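Local coordinates for phosphate-binding protein (Xanthomonas axonopodis pv. citri, PDB 5UB4) that probably binds phosphate or a related phosphorus oxyanion, as a substrate-binding protein of the phosphonate ABC transporter family, at residues 53-58 with 77-82; 46-51 with 71-76; 82-87 with 211-216; 119-124 with 158-163. All coordinates share one frame; numbering follows the deposited sequence.

Interaction 1: residues 53-58 with 77-82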
loop_
_atom_site.group_PDB
_atom_site.type_symbol
_atom_site.label_atom_id
_atom_site.label_comp_id
_atom_site.label_asym_id
_atom_site.label_seq_id
_atom_site.Cartn_x
_atom_site.Cartn_y
_atom_site.Cartn_z
ATOM N N SER A 53 4.194 -9.254 13.162
ATOM C CA SER A 53 4.188 -9.982 14.442
ATOM C C SER A 53 2.869 -10.750 14.684
ATOM O O SER A 53 2.866 -11.917 15.090
ATOM C CB SER A 53 4.387 -8.981 15.580
ATOM O OG SER A 53 4.460 -9.659 16.784
ATOM N N TYR A 54 1.756 -10.094 14.396
ATOM C CA TYR A 54 0.452 -10.780 14.429
ATOM C C TYR A 54 0.418 -12.001 13.504
ATOM O O TYR A 54 0.027 -13.110 13.889
ATOM C CB TYR A 54 -0.690 -9.833 14.024
ATOM C CG TYR A 54 -1.162 -8.805 15.045
ATOM C CD1 TYR A 54 -0.888 -8.924 16.405
ATOM C CD2 TYR A 54 -1.902 -7.699 14.627
ATOM C CE1 TYR A 54 -1.356 -7.971 17.333
ATOM C CE2 TYR A 54 -2.363 -6.760 15.537
ATOM C CZ TYR A 54 -2.090 -6.897 16.891
ATOM O OH TYR A 54 -2.516 -5.925 17.776
ATOM N N LEU A 55 0.786 -11.775 12.255
ATOM C CA LEU A 55 0.840 -12.861 11.269
ATOM C C LEU A 55 1.679 -14.010 11.767
ATOM O O LEU A 55 1.193 -15.112 11.797
ATOM C CB LEU A 55 1.302 -12.343 9.881
ATOM C CG LEU A 55 0.209 -11.483 9.181
ATOM C CD1 LEU A 55 0.827 -10.641 8.068
ATOM C CD2 LEU A 55 -0.891 -12.380 8.596
ATOM N N ARG A 56 2.890 -13.737 12.249
ATOM C CA ARG A 56 3.814 -14.791 12.634
ATOM C C ARG A 56 3.258 -15.510 13.821
ATOM O O ARG A 56 3.450 -16.672 13.946
ATOM C CB ARG A 56 5.218 -14.269 13.011
ATOM C CG ARG A 56 6.085 -13.796 11.856
ATOM C CD ARG A 56 7.572 -13.634 12.256
ATOM N NE ARG A 56 7.692 -12.764 13.429
ATOM C CZ ARG A 56 7.638 -11.435 13.403
ATOM N NH1 ARG A 56 7.488 -10.753 12.247
ATOM N NH2 ARG A 56 7.761 -10.752 14.550
ATOM N N ARG A 57 2.580 -14.798 14.714
ATOM C CA ARG A 57 2.007 -15.428 15.884
ATOM C C ARG A 57 0.609 -16.041 15.640
ATOM O O ARG A 57 -0.061 -16.459 16.607
ATOM C CB ARG A 57 1.987 -14.419 17.009
ATOM C CG ARG A 57 3.396 -14.025 17.451
ATOM C CD ARG A 57 3.356 -13.123 18.624
ATOM N NE ARG A 57 3.099 -11.747 18.232
ATOM C CZ ARG A 57 2.074 -11.003 18.633
ATOM N NH1 ARG A 57 1.147 -11.469 19.475
ATOM N NH2 ARG A 57 1.962 -9.769 18.173
ATOM N N GLY A 58 0.149 -16.115 14.385
ATOM C CA GLY A 58 -1.201 -16.660 14.140
ATOM C C GLY A 58 -2.376 -15.802 14.627
ATOM O O GLY A 58 -3.462 -16.307 14.789
ATOM N N GLY A 77 8.930 -12.891 7.025
ATOM C CA GLY A 77 8.696 -14.314 7.298
ATOM C C GLY A 77 7.256 -14.640 7.680
ATOM O O GLY A 77 6.968 -15.762 8.042
ATOM N N SER A 78 6.347 -13.674 7.550
ATOM C CA SER A 78 5.059 -13.716 8.215
ATOM C C SER A 78 3.837 -14.067 7.294
ATOM O O SER A 78 2.803 -14.529 7.786
ATOM C CB SER A 78 4.855 -12.371 8.906
ATOM O OG SER A 78 4.471 -11.329 7.987
ATOM N N ALA A 79 3.990 -13.912 5.977
ATOM C CA ALA A 79 2.966 -14.191 5.035
ATOM C C ALA A 79 3.451 -14.429 3.582
ATOM O O ALA A 79 4.588 -14.090 3.214
ATOM C CB ALA A 79 2.017 -13.039 5.057
ATOM N N HIS A 80 2.523 -14.917 2.754
ATOM C CA HIS A 80 2.780 -15.214 1.345
ATOM C C HIS A 80 1.524 -14.926 0.524
ATOM O O HIS A 80 0.425 -14.975 1.063
ATOM C CB HIS A 80 3.267 -16.666 1.148
ATOM C CG HIS A 80 2.294 -17.693 1.664
ATOM N ND1 HIS A 80 2.341 -18.172 2.958
ATOM C CD2 HIS A 80 1.270 -18.343 1.054
ATOM C CE1 HIS A 80 1.351 -19.039 3.139
ATOM N NE2 HIS A 80 0.677 -19.139 2.002
ATOM N N PRO A 81 1.700 -14.597 -0.775
ATOM C CA PRO A 81 0.635 -14.226 -1.700
ATOM C C PRO A 81 -0.368 -15.350 -1.926
ATOM O O PRO A 81 0.041 -16.483 -2.085
ATOM C CB PRO A 81 1.397 -13.927 -3.010
ATOM C CG PRO A 81 2.771 -13.588 -2.587
ATOM C CD PRO A 81 3.037 -14.453 -1.400
ATOM N N LEU A 82 -1.650 -15.030 -1.887
ATOM C CA LEU A 82 -2.737 -15.929 -2.235
ATOM C C LEU A 82 -3.246 -15.639 -3.640
ATOM O O LEU A 82 -3.413 -16.576 -4.434
ATOM C CB LEU A 82 -3.915 -15.679 -1.290
ATOM C CG LEU A 82 -5.051 -16.711 -1.360
ATOM C CD1 LEU A 82 -4.605 -18.024 -0.760
ATOM C CD2 LEU A 82 -6.285 -16.215 -0.622
#
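Leu55 and Arg56, side by side at the end of helix 48-56, embrace Ser78 with their carbon atoms. Leu55 comes in from one side: its CB lies 3.4 Å from Ser78 O. Arg56 closes in beside it, with CG 3.5 Å from Ser78 CB, so the serine methylene touches both side chains. Farther out, Leu55 CD1 reaches along the start of strand 79-87 and stops 4.0 Å from Ala79 CB. The Arg56 chain bends at CG-CD (chi3 -54°), which turns its guanidinium away from Ser78 and back over its own helix, one face lying on Ser53 CA. Each segment includes a helix C-terminus closed by a Schellman motif: Gly58 ends helix 48-56 and Gly77 ends helix 67-75, both with positive phi as C-prime residues. On the far side of the first helix, Arg57 grips Ser53 OG side-on, with NE and NH2 each 2.9 Å from that oxygen and almost coplanar with it. Ser78 OG instead bonds to Leu73 O and Ser52 OG. No hydrogen bond joins 53-58 to 77-82, so van der Waals contact of Leu55 and Arg56 carbons with Ser78, its carbonyl oxygen included, and Ala79 carries the contact, while neighbouring residues satisfy the serine hydroxyl.

Interaction 2: residues 46-51 with 71-76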
loop_
_atom_site.group_PDB
_atom_site.type_symbol
_atom_site.label_atom_id
_atom_site.label_comp_id
_atom_site.label_asym_id
_atom_site.label_seq_id
_atom_site.Cartn_x
_atom_site.Cartn_y
_atom_site.Cartn_z
ATOM N N PRO A 46 -1.250 -1.100 13.494
ATOM C CA PRO A 46 -0.794 0.251 13.070
ATOM C C PRO A 46 0.264 0.324 11.976
ATOM O O PRO A 46 0.341 1.331 11.301
ATOM C CB PRO A 46 -0.255 0.904 14.357
ATOM C CG PRO A 46 -0.504 -0.071 15.450
ATOM C CD PRO A 46 -0.848 -1.420 14.884
ATOM N N ASP A 47 1.043 -0.724 11.766
ATOM C CA ASP A 47 2.129 -0.694 10.785
ATOM C C ASP A 47 2.511 -2.099 10.447
ATOM O O ASP A 47 2.052 -3.057 11.140
ATOM C CB ASP A 47 3.356 0.040 11.370
ATOM C CG ASP A 47 3.807 -0.543 12.702
ATOM O OD1 ASP A 47 4.113 -1.747 12.841
ATOM O OD2 ASP A 47 3.833 0.213 13.665
ATOM N N ALA A 48 3.362 -2.222 9.421
ATOM C CA ALA A 48 3.782 -3.512 8.856
ATOM C C ALA A 48 4.520 -4.395 9.851
ATOM O O ALA A 48 4.388 -5.653 9.831
ATOM C CB ALA A 48 4.643 -3.306 7.628
ATOM N N ARG A 49 5.273 -3.753 10.742
ATOM C CA ARG A 49 6.038 -4.506 11.720
ATOM C C ARG A 49 5.142 -5.174 12.726
ATOM O O ARG A 49 5.316 -6.347 13.020
ATOM C CB ARG A 49 7.027 -3.624 12.460
ATOM C CG ARG A 49 8.057 -3.058 11.520
ATOM C CD ARG A 49 9.371 -2.844 12.248
ATOM N NE ARG A 49 9.251 -1.716 13.153
ATOM C CZ ARG A 49 9.810 -1.627 14.369
ATOM N NH1 ARG A 49 10.540 -2.613 14.912
ATOM N NH2 ARG A 49 9.624 -0.510 15.070
ATOM N N GLN A 50 4.182 -4.427 13.262
ATOM C CA GLN A 50 3.182 -5.039 14.118
ATOM C C GLN A 50 2.317 -6.069 13.438
ATOM O O GLN A 50 2.003 -7.118 14.032
ATOM C CB GLN A 50 2.323 -3.958 14.826
ATOM C CG GLN A 50 1.373 -4.560 15.877
ATOM C CD GLN A 50 2.165 -5.208 17.002
ATOM O OE1 GLN A 50 2.925 -4.514 17.677
ATOM N NE2 GLN A 50 2.010 -6.518 17.201
ATOM N N MET A 51 1.853 -5.775 12.229
ATOM C CA MET A 51 1.075 -6.780 11.491
ATOM C C MET A 51 1.877 -8.057 11.247
ATOM O O MET A 51 1.396 -9.196 11.362
ATOM C CB MET A 51 0.624 -6.230 10.134
ATOM C CG MET A 51 -0.285 -7.207 9.356
ATOM S SD MET A 51 -1.704 -7.776 10.332
ATOM C CE MET A 51 -2.898 -6.479 9.982
ATOM N N MET A 71 5.114 -7.015 0.439
ATOM C CA MET A 71 6.477 -7.544 0.445
ATOM C C MET A 71 7.213 -7.344 1.762
ATOM O O MET A 71 8.023 -8.171 2.139
ATOM C CB MET A 71 7.279 -7.078 -0.766
ATOM C CG MET A 71 6.685 -7.589 -2.097
ATOM S SD MET A 71 6.556 -9.367 -2.325
ATOM C CE MET A 71 4.853 -9.712 -1.818
ATOM N N LEU A 72 6.895 -6.284 2.483
ATOM C CA LEU A 72 7.428 -6.100 3.831
ATOM C C LEU A 72 7.034 -7.275 4.701
ATOM O O LEU A 72 7.840 -7.814 5.479
ATOM C CB LEU A 72 6.891 -4.792 4.437
ATOM C CG LEU A 72 7.359 -3.458 3.836
ATOM C CD1 LEU A 72 6.694 -2.239 4.500
ATOM C CD2 LEU A 72 8.858 -3.357 4.004
ATOM N N LEU A 73 5.774 -7.682 4.583
ATOM C CA LEU A 73 5.276 -8.810 5.384
ATOM C C LEU A 73 5.920 -10.118 4.937
ATOM O O LEU A 73 6.331 -10.936 5.768
ATOM C CB LEU A 73 3.758 -8.922 5.269
ATOM C CG LEU A 73 2.869 -7.727 5.537
ATOM C CD1 LEU A 73 1.371 -7.967 5.229
ATOM C CD2 LEU A 73 3.104 -7.275 6.966
ATOM N N GLU A 74 6.053 -10.306 3.627
ATOM C CA GLU A 74 6.744 -11.532 3.125
ATOM C C GLU A 74 8.200 -11.581 3.613
ATOM O O GLU A 74 8.647 -12.611 4.086
ATOM C CB GLU A 74 6.641 -11.668 1.621
ATOM C CG GLU A 74 7.183 -12.952 1.104
ATOM C CD GLU A 74 6.824 -13.197 -0.360
ATOM O OE1 GLU A 74 6.076 -14.098 -0.639
ATOM O OE2 GLU A 74 7.331 -12.531 -1.227
ATOM N N GLN A 75 8.914 -10.472 3.502
ATOM C CA GLN A 75 10.322 -10.435 3.929
ATOM C C GLN A 75 10.516 -10.730 5.377
ATOM O O GLN A 75 11.471 -11.398 5.732
ATOM C CB GLN A 75 11.011 -9.107 3.586
ATOM C CG GLN A 75 11.141 -8.867 2.088
ATOM C CD GLN A 75 11.539 -7.422 1.790
ATOM O OE1 GLN A 75 11.744 -6.586 2.710
ATOM N NE2 GLN A 75 11.667 -7.116 0.514
ATOM N N ARG A 76 9.617 -10.234 6.209
ATOM C CA ARG A 76 9.635 -10.588 7.633
ATOM C C ARG A 76 9.156 -12.002 7.997
ATOM O O ARG A 76 9.002 -12.262 9.166
ATOM C CB ARG A 76 8.888 -9.548 8.449
ATOM C CG ARG A 76 9.596 -8.201 8.451
ATOM C CD ARG A 76 8.774 -7.174 9.196
ATOM N NE ARG A 76 9.591 -5.991 9.461
ATOM C CZ ARG A 76 9.478 -4.805 8.889
ATOM N NH1 ARG A 76 8.511 -4.523 8.012
ATOM N NH2 ARG A 76 10.332 -3.857 9.248
#
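Ala48, Arg76 and Leu73 bury the most surface where the first turn of helix 48-56 meets the last turns of helix 67-75. Ala48 CB sits between two partners: Leu72 CD1 on the second helix at 3.9 Å, and NH1 of Arg76, the first residue beyond that helix, which approaches it obliquely at 4.1 Å. Its small methyl group lets the backbones come near, with the CA atoms of Ala48 and Leu73 6.5 Å apart. Leu73 reaches the first turn of helix 48-56 with CD2, which lies 3.5 Å from Ala48 O and 4.1 Å from Met51 CG.

Arg76 is stretched from CG to NE (chi2 176°, chi3 167°), which carries its guanidinium across to Arg49. There one face of the group is covered by the aliphatic part of that arginine: Arg49 CG sits 3.3 Å over the Arg76 guanidinium, nearer its margin than its middle. The two guanidinium planes are 46° apart, so they do not stack, and the like charges may disfavour a closer approach. The first helix is started by Asp47, the N-cap, whose OD1 accepts from Gln50 N at 2.7 Å in a nearly straight bond. Helices 48-56 and 67-75 thus pack within one lobe, consistent with the periplasmic binding protein fold of this family, and a bond from Ala48 N to Ser122 OG ties the start of helix 48-56 to the loop 119-124.

Interaction 3: residues 82-87 with 211-216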
loop_
_atom_site.group_PDB
_atom_site.type_symbol
_atom_site.label_atom_id
_atom_site.label_comp_id
_atom_site.label_asym_id
_atom_site.label_seq_id
_atom_site.Cartn_x
_atom_site.Cartn_y
_atom_site.Cartn_z
ATOM N N LEU A 82 -1.650 -15.030 -1.887
ATOM C CA LEU A 82 -2.737 -15.929 -2.235
ATOM C C LEU A 82 -3.246 -15.639 -3.640
ATOM O O LEU A 82 -3.413 -16.576 -4.434
ATOM C CB LEU A 82 -3.915 -15.679 -1.290
ATOM C CG LEU A 82 -5.051 -16.711 -1.360
ATOM C CD1 LEU A 82 -4.605 -18.024 -0.760
ATOM C CD2 LEU A 82 -6.285 -16.215 -0.622
ATOM N N LEU A 83 -3.557 -14.353 -3.897
ATOM C CA LEU A 83 -4.235 -13.886 -5.097
ATOM C C LEU A 83 -3.788 -12.420 -5.415
ATOM O O LEU A 83 -3.570 -11.655 -4.508
ATOM C CB LEU A 83 -5.767 -13.892 -4.901
ATOM C CG LEU A 83 -6.511 -15.241 -4.887
ATOM C CD1 LEU A 83 -7.977 -15.059 -4.564
ATOM C CD2 LEU A 83 -6.419 -15.935 -6.226
ATOM N N MET A 84 -3.636 -12.081 -6.690
ATOM C CA MET A 84 -3.471 -10.670 -7.161
ATOM C C MET A 84 -4.845 -10.008 -7.157
ATOM O O MET A 84 -5.843 -10.649 -7.450
ATOM C CB MET A 84 -2.835 -10.622 -8.562
ATOM C CG MET A 84 -1.436 -11.266 -8.642
ATOM S SD MET A 84 -0.179 -10.818 -7.393
ATOM C CE MET A 84 -0.160 -9.062 -7.787
ATOM N N THR A 85 -4.892 -8.741 -6.783
ATOM C CA THR A 85 -6.134 -8.033 -6.495
ATOM C C THR A 85 -6.191 -6.808 -7.381
ATOM O O THR A 85 -5.186 -6.090 -7.547
ATOM C CB THR A 85 -6.218 -7.646 -4.989
ATOM O OG1 THR A 85 -6.096 -8.830 -4.184
ATOM C CG2 THR A 85 -7.472 -6.953 -4.616
ATOM N N GLU A 86 -7.380 -6.570 -7.934
ATOM C CA GLU A 86 -7.635 -5.420 -8.789
ATOM C C GLU A 86 -8.537 -4.518 -8.001
ATOM O O GLU A 86 -9.560 -5.004 -7.485
ATOM C CB GLU A 86 -8.340 -5.913 -10.065
ATOM C CG GLU A 86 -8.656 -4.828 -11.066
ATOM C CD GLU A 86 -9.548 -5.359 -12.163
ATOM O OE1 GLU A 86 -9.013 -6.131 -13.004
ATOM O OE2 GLU A 86 -10.766 -5.007 -12.156
ATOM N N ARG A 87 -8.176 -3.242 -7.875
ATOM C CA ARG A 87 -9.021 -2.238 -7.207
ATOM C C ARG A 87 -9.386 -1.041 -8.132
ATOM O O ARG A 87 -8.586 -0.596 -8.944
ATOM C CB ARG A 87 -8.297 -1.724 -5.965
ATOM C CG ARG A 87 -8.119 -2.722 -4.777
ATOM C CD ARG A 87 -7.223 -2.142 -3.716
ATOM N NE ARG A 87 -6.937 -3.082 -2.616
ATOM C CZ ARG A 87 -6.126 -2.814 -1.591
ATOM N NH1 ARG A 87 -5.529 -1.622 -1.476
ATOM N NH2 ARG A 87 -5.908 -3.737 -0.659
ATOM N N ARG A 211 -1.131 -3.454 -8.208
ATOM C CA ARG A 211 -1.760 -2.567 -7.248
ATOM C C ARG A 211 -1.893 -3.176 -5.844
ATOM O O ARG A 211 -1.598 -2.542 -4.851
ATOM C CB ARG A 211 -3.127 -2.165 -7.799
ATOM C CG ARG A 211 -4.073 -1.597 -6.792
ATOM C CD ARG A 211 -3.828 -0.135 -6.475
ATOM N NE ARG A 211 -4.876 0.513 -7.226
ATOM C CZ ARG A 211 -5.819 1.305 -6.763
ATOM N NH1 ARG A 211 -5.852 1.689 -5.497
ATOM N NH2 ARG A 211 -6.753 1.736 -7.630
ATOM N N ALA A 212 -2.359 -4.409 -5.758
ATOM C CA ALA A 212 -2.624 -5.042 -4.439
ATOM C C ALA A 212 -2.607 -6.553 -4.560
ATOM O O ALA A 212 -2.625 -7.107 -5.686
ATOM C CB ALA A 212 -3.962 -4.530 -3.859
ATOM N N VAL A 213 -2.533 -7.186 -3.394
ATOM C CA VAL A 213 -2.419 -8.617 -3.266
ATOM C C VAL A 213 -3.085 -9.083 -1.972
ATOM O O VAL A 213 -3.032 -8.371 -0.940
ATOM C CB VAL A 213 -0.917 -9.041 -3.320
ATOM C CG1 VAL A 213 -0.147 -8.430 -2.180
ATOM C CG2 VAL A 213 -0.735 -10.550 -3.354
ATOM N N GLU A 214 -3.716 -10.270 -2.017
ATOM C CA GLU A 214 -4.256 -10.935 -0.819
ATOM C C GLU A 214 -3.126 -11.781 -0.294
ATOM O O GLU A 214 -2.536 -12.606 -1.059
ATOM C CB GLU A 214 -5.463 -11.834 -1.166
ATOM C CG GLU A 214 -6.575 -11.052 -1.877
ATOM C CD GLU A 214 -6.908 -9.797 -1.086
ATOM O OE1 GLU A 214 -7.289 -9.946 0.136
ATOM O OE2 GLU A 214 -6.682 -8.667 -1.631
ATOM N N MET A 215 -2.771 -11.560 0.968
ATOM C CA MET A 215 -1.707 -12.345 1.571
ATOM C C MET A 215 -2.312 -13.198 2.690
ATOM O O MET A 215 -3.256 -12.779 3.349
ATOM C CB MET A 215 -0.633 -11.463 2.145
ATOM C CG MET A 215 -0.049 -10.400 1.221
ATOM S SD MET A 215 1.128 -11.157 0.095
ATOM C CE MET A 215 2.545 -11.552 1.117
ATOM N N VAL A 216 -1.768 -14.385 2.899
ATOM C CA VAL A 216 -2.171 -15.208 4.026
ATOM C C VAL A 216 -0.975 -15.617 4.838
ATOM O O VAL A 216 0.189 -15.672 4.354
ATOM C CB VAL A 216 -2.977 -16.475 3.658
ATOM C CG1 VAL A 216 -4.312 -16.097 3.026
ATOM C CG2 VAL A 216 -2.178 -17.402 2.814
#
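Glu214 OE2 is held by two hydroxyls: Thr85 OG1 donates to it at 2.6 Å across the strands, on the anti lone pair, and Ser64 OG is its second partner. With Trp62 NE1 bonded to OE1, both oxygens of this buried carboxylate are engaged, which would help fix its rotation and probably stabilise its charge. The Glu214 chain bends at chi2 (-51°), and its side chain crosses that of Thr85 nearly at a right angle, OE2 meeting OG1. Leu82 and Leu83 form a classic beta bulge opposite Glu214: Leu82 N donates to Glu214 O at 2.7 Å and Leu83 N makes a weak bond to the same oxygen at 3.5 Å. Glu214 N returns a bond to Leu83 O at 2.9 Å. Farther along, the extended Arg87 lays its guanidinium over Ala212, CB lying 3.5 Å above the centre of one face, while Arg87 CB is itself 4.0 Å above the Arg211 guanidinium. Arg87 NH2 also bonds to Ser64 OG. Strand 79-87 runs antiparallel to both 209-217 and 251-255, with 62-66 pairing beyond 209-217. Helix 222-235 covers Leu82 and Leu83 on one face, and helix 67-75 packs on Val213 from the other.

Interaction 4: residues 119-124 with 158-163. With PO4 (phosphate ion), chain D.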
loop_
_atom_site.group_PDB
_atom_site.type_symbol
_atom_site.label_atom_id
_atom_site.label_comp_id
_atom_site.label_asym_id
_atom_site.label_seq_id
_atom_site.Cartn_x
_atom_site.Cartn_y
_atom_site.Cartn_z
ATOM N N GLN A 119 4.754 9.544 3.213
ATOM C CA GLN A 119 3.643 9.153 4.105
ATOM C C GLN A 119 3.968 8.467 5.469
ATOM O O GLN A 119 3.870 9.072 6.557
ATOM C CB GLN A 119 2.700 8.291 3.269
ATOM C CG GLN A 119 1.866 9.141 2.306
ATOM C CD GLN A 119 1.050 8.301 1.336
ATOM O OE1 GLN A 119 0.293 7.425 1.746
ATOM N NE2 GLN A 119 1.195 8.578 0.035
ATOM N N ASN A 120 4.245 7.184 5.403
ATOM C CA ASN A 120 4.649 6.363 6.506
ATOM C C ASN A 120 5.403 5.154 5.901
ATOM O O ASN A 120 5.314 4.889 4.680
ATOM C CB ASN A 120 3.456 5.899 7.380
ATOM C CG ASN A 120 2.412 5.106 6.613
ATOM O OD1 ASN A 120 2.632 3.961 6.174
ATOM N ND2 ASN A 120 1.270 5.746 6.389
ATOM N N ALA A 121 6.093 4.415 6.762
ATOM C CA ALA A 121 7.077 3.396 6.343
ATOM C C ALA A 121 6.391 2.181 5.673
ATOM O O ALA A 121 7.035 1.368 5.033
ATOM C CB ALA A 121 7.950 2.976 7.552
ATOM N N SER A 122 5.085 2.050 5.864
ATOM C CA SER A 122 4.306 0.960 5.308
ATOM C C SER A 122 3.615 1.313 3.963
ATOM O O SER A 122 2.916 0.454 3.380
ATOM C CB SER A 122 3.290 0.470 6.362
ATOM O OG SER A 122 3.897 0.200 7.651
ATOM N N SER A 123 3.816 2.521 3.448
ATOM C CA SER A 123 3.128 2.938 2.217
ATOM C C SER A 123 3.917 2.475 0.990
ATOM O O SER A 123 5.105 2.707 0.872
ATOM C CB SER A 123 2.916 4.447 2.181
ATOM O OG SER A 123 2.371 4.848 0.954
ATOM N N THR A 124 3.238 1.841 0.046
ATOM C CA THR A 124 3.845 1.497 -1.252
ATOM C C THR A 124 4.155 2.721 -2.103
ATOM O O THR A 124 5.304 2.981 -2.410
ATOM C CB THR A 124 2.973 0.500 -2.030
ATOM O OG1 THR A 124 2.841 -0.705 -1.267
ATOM C CG2 THR A 124 3.598 0.170 -3.333
ATOM N N TYR A 158 13.670 14.180 3.378
ATOM C CA TYR A 158 12.265 13.858 3.443
ATOM C C TYR A 158 11.676 14.068 4.824
ATOM O O TYR A 158 12.359 13.902 5.845
ATOM C CB TYR A 158 11.968 12.441 2.955
ATOM C CG TYR A 158 12.438 11.314 3.836
ATOM C CD1 TYR A 158 13.750 10.903 3.812
ATOM C CD2 TYR A 158 11.567 10.652 4.684
ATOM C CE1 TYR A 158 14.192 9.851 4.607
ATOM C CE2 TYR A 158 11.994 9.610 5.504
ATOM C CZ TYR A 158 13.319 9.225 5.448
ATOM O OH TYR A 158 13.765 8.202 6.204
ATOM N N LEU A 159 10.384 14.364 4.802
ATOM C CA LEU A 159 9.549 14.497 5.962
ATOM C C LEU A 159 8.351 13.519 5.884
ATOM O O LEU A 159 7.663 13.439 4.854
ATOM C CB LEU A 159 9.035 15.940 6.026
ATOM C CG LEU A 159 10.127 16.951 6.355
ATOM C CD1 LEU A 159 9.786 18.337 5.816
ATOM C CD2 LEU A 159 10.379 17.021 7.838
ATOM N N MET A 160 8.117 12.784 6.969
ATOM C CA MET A 160 6.989 11.875 7.069
ATOM C C MET A 160 5.836 12.713 7.628
ATOM O O MET A 160 5.924 13.209 8.745
ATOM C CB MET A 160 7.317 10.741 8.026
ATOM C CG MET A 160 8.520 9.936 7.585
ATOM S SD MET A 160 8.163 8.995 6.092
ATOM C CE MET A 160 8.286 7.329 6.753
ATOM N N VAL A 161 4.798 12.903 6.827
ATOM C CA VAL A 161 3.633 13.656 7.235
ATOM C C VAL A 161 2.382 12.803 7.537
ATOM O O VAL A 161 1.342 13.349 7.803
ATOM C CB VAL A 161 3.317 14.762 6.204
ATOM C CG1 VAL A 161 4.504 15.711 6.076
ATOM C CG2 VAL A 161 2.908 14.213 4.817
ATOM N N GLY A 162 2.461 11.487 7.442
ATOM C CA GLY A 162 1.326 10.585 7.741
ATOM C C GLY A 162 0.435 10.333 6.514
ATOM O O GLY A 162 0.687 9.477 5.648
ATOM N N SER A 163 -0.576 11.157 6.408
ATOM C CA SER A 163 -1.669 10.920 5.507
ATOM C C SER A 163 -1.373 11.407 4.100
ATOM O O SER A 163 -0.522 12.292 3.877
ATOM C CB SER A 163 -2.914 11.628 6.049
ATOM O OG SER A 163 -2.886 12.986 5.706
HETATM P P PO4 D . -0.265 2.823 -0.549
HETATM O O1 PO4 D . 0.333 1.602 0.103
HETATM O O2 PO4 D . -1.774 2.752 -0.687
HETATM O O3 PO4 D . 0.314 2.963 -1.907
HETATM O O4 PO4 D . 0.063 4.044 0.406
#
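Residues 119-121 and 160-163, the latter leading out of strand 156-160, run 116° apart and are joined by a single backbone hydrogen bond: Gly162 N donates to Gln119 O at 2.9 Å, in the carbonyl plane and on a lone pair. Gly162 has phi 88° and psi -92°, a conformation glycine can adopt without a side chain colliding with the preceding carbonyl. Its own oxygen, Gly162 O, rests against the Gln119 side chain, with Gln119 CB 3.3 Å away.

Met160, bent at chi2 and chi3, curls its end over the loop, so that CE lies 3.6 Å from Ala121 N and 3.7 Å from Asn120 C. Residues 120-123 form a type I turn closed by Ser123 N to Asn120 O. Asn120 OD1 adds a weak bond to Ser122 N.

Beyond the turn lies a bound phosphate. Ser123 OG, placed anti to the backbone N, donates to phosphate O4 at 2.5 Å and also caps the helix through Gly126 N. Thr124 N donates to phosphate O1 at 2.9 Å. Ser125 OG, Thr66 OG1 and Lys164 NZ also bond to the phosphate; Ser163 caps the helix that Lys164 begins. Thr124 OG1 bonds to Thr66 OG1, linking the two sides of the site.

Although the phosphate may have come from crystallisation, this cluster gathers the N-terminal ends of helices 124-136 and 164-172, with Thr66 from just before helix 67-75. It has the character of an anion-binding pocket and probably marks the ligand site in the interlobe cleft, as in periplasmic binding proteins.

How the interactions relate
Interactions 1 and 2 lie 8 Å apart between centres, share helix 48-56 and cross along the chain, their segments alternating. Interaction 3 follows, sharing strand 79-87 and Leu82 with interaction 1, from which its centre is 15 Å away. Its long sequence loop encloses interaction 4, whose centre lies 15 Å from that of interaction 2 and 23 Å from that of interaction 1. Interactions 1 to 3 thus all lie in one lobe, while interaction 4 lies across the cleft and touches interaction 2, where Leu72 CD1 packs against Ala121 O. This is consistent with a two-lobed binding protein that holds an anion, here phosphate, between its lobes.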